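PDB 2XTS: sulfite dehydrogenase from Paracoccus pantotrophus, which probably oxidises protein-bound sulfane sulfur at a molybdenum cofactor and passes the electrons to heme c, as part of the sulfane dehydrogenase SoxCD. Local coordinates for residues 267-277 / 374-385. Sequence-based numbering, arbitrary orientation. Where two conformers were deposited one is given.
Sequences VITSPSPQVPI and QTWWVKADGEVE
Trp376 directs its indole N-H at the carbonyl of Ile268, NE1 to O 2.8 Å, with the oxygen close to the ring plane. Over one face of the indole, Pro273 CD stands 3.5 Å from the centroid of the six-membered ring, a CH-pi contact, while Ser272 CA covers the five-membered ring in the same way. CG of Trp376 lies anti to the carbonyl carbon (chi1 -58°), which brings the ring beneath Ser272 and Pro273, the first two residues of a type I turn. Replacing this tryptophan by a leucine would probably leave the Ile268 carbonyl without its donor and open a gap beneath Pro273. Val384 packs on the backbone of Ser272, its CB 3.5 Å from Ser272 O. Both segments contribute strands to one antiparallel sheet, consistent with the E-set-type dimerisation domain of molybdenum oxidoreductases; the end of strand 265-270 and the loop after it pack against strand 375-378 and the start of strand 384-389. Farther along, Ile277 N donates to Gly382 O at 2.8 Å, and Ile277 CD1 meets Val378 CG1 at 3.7 Å. In the next shell, Ser272 OG donates to Thr269 O (2.7 Å) across cis-Pro271, while Val275 N bonds Ser272 O and closes the turn. Glu383, packed on Pro276, forms a salt bridge with Arg191 of the cytochrome chain.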
loop_
_atom_site.group_PDB
_atom_site.type_symbol
_atom_site.label_atom_id
_atom_site.label_comp_id
_atom_site.label_asym_id
_atom_site.label_seq_id
_atom_site.Cartn_x
_atom_site.Cartn_y
_atom_site.Cartn_z
ATOM N N VAL A 267 7.520 10.908 15.897
ATOM C CA VAL A 267 6.311 11.488 16.450
ATOM C C VAL A 267 5.396 10.386 16.955
ATOM O O VAL A 267 5.254 9.351 16.302
ATOM C CB VAL A 267 5.552 12.418 15.443
ATOM C CG1 VAL A 267 5.093 11.667 14.182
ATOM C CG2 VAL A 267 4.389 13.132 16.137
ATOM N N ILE A 268 4.793 10.605 18.120
ATOM C CA ILE A 268 3.715 9.777 18.638
ATOM C C ILE A 268 2.427 10.140 17.891
ATOM O O ILE A 268 1.950 11.267 17.948
ATOM C CB ILE A 268 3.565 9.969 20.160
ATOM C CG1 ILE A 268 4.791 9.358 20.862
ATOM C CG2 ILE A 268 2.289 9.303 20.657
ATOM C CD1 ILE A 268 4.964 9.787 22.338
ATOM N N THR A 269 1.867 9.167 17.177
ATOM C CA THR A 269 0.647 9.389 16.403
ATOM C C THR A 269 -0.611 9.145 17.215
ATOM O O THR A 269 -1.651 9.686 16.886
ATOM C CB THR A 269 0.664 8.543 15.121
ATOM O OG1 THR A 269 0.816 7.159 15.451
ATOM C CG2 THR A 269 1.847 8.943 14.248
ATOM N N SER A 270 -0.508 8.347 18.274
ATOM C CA SER A 270 -1.598 8.234 19.213
ATOM C C SER A 270 -1.097 7.808 20.576
ATOM O O SER A 270 -0.231 6.994 20.689
ATOM C CB SER A 270 -2.650 7.252 18.735
ATOM O OG SER A 270 -2.198 5.931 18.897
ATOM N N PRO A 271 -1.630 8.451 21.629
ATOM C CA PRO A 271 -2.531 9.608 21.641
ATOM C C PRO A 271 -1.907 10.810 20.943
ATOM O O PRO A 271 -0.688 10.952 20.905
ATOM C CB PRO A 271 -2.712 9.916 23.143
ATOM C CG PRO A 271 -2.260 8.742 23.854
ATOM C CD PRO A 271 -1.227 8.071 22.991
ATOM N N SER A 272 -2.762 11.662 20.399
ATOM C CA SER A 272 -2.342 12.910 19.777
ATOM C C SER A 272 -3.587 13.805 19.736
ATOM O O SER A 272 -4.679 13.343 20.062
ATOM C CB SER A 272 -1.732 12.670 18.383
ATOM O OG SER A 272 -2.703 12.137 17.490
ATOM N N PRO A 273 -3.458 15.074 19.307
ATOM C CA PRO A 273 -4.647 15.938 19.416
ATOM C C PRO A 273 -5.900 15.462 18.677
ATOM O O PRO A 273 -6.999 15.695 19.159
ATOM C CB PRO A 273 -4.154 17.277 18.863
ATOM C CG PRO A 273 -2.686 17.275 19.248
ATOM C CD PRO A 273 -2.231 15.845 19.028
ATOM N N GLN A 274 -5.740 14.813 17.527
ATOM C CA GLN A 274 -6.862 14.264 16.782
ATOM C C GLN A 274 -7.277 12.889 17.279
ATOM O O GLN A 274 -8.212 12.323 16.729
ATOM C CB GLN A 274 -6.484 14.131 15.300
ATOM C CG GLN A 274 -6.226 15.438 14.566
ATOM C CD GLN A 274 -5.387 15.212 13.334
ATOM O OE1 GLN A 274 -4.199 14.894 13.442
ATOM N NE2 GLN A 274 -6.002 15.344 12.144
ATOM N N VAL A 275 -6.549 12.312 18.234
ATOM C CA VAL A 275 -6.799 10.973 18.751
ATOM C C VAL A 275 -6.831 11.045 20.287
ATOM O O VAL A 275 -5.914 10.594 20.987
ATOM C CB VAL A 275 -5.719 9.962 18.295
ATOM C CG1 VAL A 275 -6.139 8.528 18.666
ATOM C CG2 VAL A 275 -5.440 10.072 16.820
ATOM N N PRO A 276 -7.873 11.671 20.829
ATOM C CA PRO A 276 -8.022 11.736 22.285
ATOM C C PRO A 276 -8.261 10.385 22.919
ATOM O O PRO A 276 -8.706 9.453 22.243
ATOM C CB PRO A 276 -9.268 12.596 22.451
ATOM C CG PRO A 276 -10.049 12.347 21.218
ATOM C CD PRO A 276 -9.022 12.272 20.147
ATOM N N ILE A 277 -7.951 10.281 24.205
ATOM C CA ILE A 277 -8.240 9.077 24.961
ATOM C C ILE A 277 -9.667 9.185 25.465
ATOM O O ILE A 277 -9.940 10.002 26.335
ATOM C CB ILE A 277 -7.285 8.907 26.149
ATOM C CG1 ILE A 277 -5.829 9.043 25.706
ATOM C CG2 ILE A 277 -7.552 7.562 26.829
ATOM C CD1 ILE A 277 -4.860 9.058 26.885
ATOM N N GLN A 374 8.674 16.333 19.611
ATOM C CA GLN A 374 7.307 16.790 19.795
ATOM C C GLN A 374 6.791 16.386 21.178
ATOM O O GLN A 374 7.037 15.269 21.632
ATOM C CB GLN A 374 6.416 16.130 18.721
ATOM C CG GLN A 374 4.935 16.462 18.851
ATOM C CD GLN A 374 4.610 17.928 18.621
ATOM O OE1 GLN A 374 4.054 18.630 19.491
ATOM N NE2 GLN A 374 4.971 18.413 17.472
ATOM N N THR A 375 6.075 17.287 21.837
ATOM C CA THR A 375 5.455 17.021 23.126
ATOM C C THR A 375 3.944 17.065 22.979
ATOM O O THR A 375 3.393 17.990 22.367
ATOM C CB THR A 375 5.846 18.090 24.139
ATOM O OG1 THR A 375 7.275 18.201 24.195
ATOM C CG2 THR A 375 5.317 17.782 25.543
ATOM N N TRP A 376 3.268 16.070 23.550
ATOM C CA TRP A 376 1.815 16.111 23.699
ATOM C C TRP A 376 1.444 16.233 25.176
ATOM O O TRP A 376 1.898 15.432 26.013
ATOM C CB TRP A 376 1.114 14.839 23.201
ATOM C CG TRP A 376 1.346 14.456 21.781
ATOM C CD1 TRP A 376 1.657 13.199 21.358
ATOM C CD2 TRP A 376 1.279 15.274 20.586
ATOM N NE1 TRP A 376 1.782 13.175 19.999
ATOM C CE2 TRP A 376 1.554 14.428 19.499
ATOM C CE3 TRP A 376 0.973 16.613 20.331
ATOM C CZ2 TRP A 376 1.587 14.890 18.195
ATOM C CZ3 TRP A 376 0.991 17.066 19.035
ATOM C CH2 TRP A 376 1.296 16.216 17.989
ATOM N N TRP A 377 0.606 17.211 25.479
ATOM C CA TRP A 377 0.013 17.307 26.811
ATOM C C TRP A 377 -1.286 16.517 26.839
ATOM O O TRP A 377 -2.248 16.893 26.199
ATOM C CB TRP A 377 -0.219 18.771 27.169
ATOM C CG TRP A 377 -0.823 19.018 28.514
ATOM C CD1 TRP A 377 -0.663 18.292 29.643
ATOM C CD2 TRP A 377 -1.643 20.132 28.866
ATOM N NE1 TRP A 377 -1.339 18.880 30.696
ATOM C CE2 TRP A 377 -1.932 20.024 30.245
ATOM C CE3 TRP A 377 -2.127 21.237 28.158
ATOM C CZ2 TRP A 377 -2.725 20.953 30.917
ATOM C CZ3 TRP A 377 -2.927 22.167 28.833
ATOM C CH2 TRP A 377 -3.212 22.014 30.194
ATOM N N VAL A 378 -1.278 15.408 27.580
ATOM C CA VAL A 378 -2.477 14.607 27.799
ATOM C C VAL A 378 -3.107 15.090 29.092
ATOM O O VAL A 378 -2.495 15.027 30.149
ATOM C CB VAL A 378 -2.163 13.100 27.896
ATOM C CG1 VAL A 378 -3.435 12.279 28.146
ATOM C CG2 VAL A 378 -1.465 12.605 26.633
ATOM N N LYS A 379 -4.331 15.563 28.989
ATOM C CA LYS A 379 -5.061 16.127 30.121
ATOM C C LYS A 379 -5.883 15.044 30.815
ATOM O O LYS A 379 -6.079 13.958 30.284
ATOM C CB LYS A 379 -5.937 17.305 29.671
ATOM C CG LYS A 379 -5.095 18.430 29.066
ATOM C CD LYS A 379 -5.882 19.649 28.630
ATOM C CE LYS A 379 -6.565 19.437 27.311
ATOM N NZ LYS A 379 -7.182 20.699 26.834
ATOM N N ALA A 380 -6.395 15.369 31.998
ATOM C CA ALA A 380 -7.180 14.431 32.786
ATOM C C ALA A 380 -8.467 13.950 32.123
ATOM O O ALA A 380 -8.951 12.873 32.436
ATOM C CB ALA A 380 -7.492 15.042 34.140
ATOM N N ASP A 381 -9.003 14.738 31.200
ATOM C CA ASP A 381 -10.181 14.354 30.426
ATOM C C ASP A 381 -9.861 13.533 29.183
ATOM O O ASP A 381 -10.766 13.188 28.444
ATOM C CB ASP A 381 -11.025 15.592 30.077
ATOM C CG ASP A 381 -10.291 16.608 29.205
ATOM O OD1 ASP A 381 -9.134 16.358 28.816
ATOM O OD2 ASP A 381 -10.882 17.676 28.924
ATOM N N GLY A 382 -8.584 13.211 28.973
ATOM C CA GLY A 382 -8.136 12.447 27.811
ATOM C C GLY A 382 -7.897 13.261 26.558
ATOM O O GLY A 382 -7.441 12.720 25.538
ATOM N N GLU A 383 -8.182 14.553 26.619
ATOM C CA GLU A 383 -7.897 15.420 25.470
ATOM C C GLU A 383 -6.391 15.675 25.403
ATOM O O GLU A 383 -5.699 15.597 26.414
ATOM C CB GLU A 383 -8.699 16.717 25.550
ATOM C CG GLU A 383 -10.192 16.495 25.534
ATOM C CD GLU A 383 -10.706 15.878 24.251
ATOM O OE1 GLU A 383 -10.147 16.177 23.158
ATOM O OE2 GLU A 383 -11.692 15.111 24.343
ATOM N N VAL A 384 -5.881 15.965 24.216
ATOM C CA VAL A 384 -4.442 15.972 23.982
ATOM C C VAL A 384 -4.082 17.248 23.229
ATOM O O VAL A 384 -4.732 17.587 22.243
ATOM C CB VAL A 384 -4.020 14.725 23.165
ATOM C CG1 VAL A 384 -2.539 14.710 22.928
ATOM C CG2 VAL A 384 -4.467 13.438 23.860
ATOM N N GLU A 385 -3.034 17.946 23.684
ATOM C CA GLU A 385 -2.622 19.211 23.072
ATOM C C GLU A 385 -1.186 19.195 22.579
ATOM O O GLU A 385 -0.289 18.590 23.174
ATOM C CB GLU A 385 -2.749 20.351 24.100
ATOM C CG GLU A 385 -4.166 20.828 24.372
ATOM C CD GLU A 385 -4.242 22.128 25.154
ATOM O OE1 GLU A 385 -3.314 22.944 25.030
ATOM O OE2 GLU A 385 -5.255 22.336 25.854
HETATM O O HOH W 1 6.162 12.590 19.760
HETATM O O HOH W 2 -7.709 15.943 21.921
#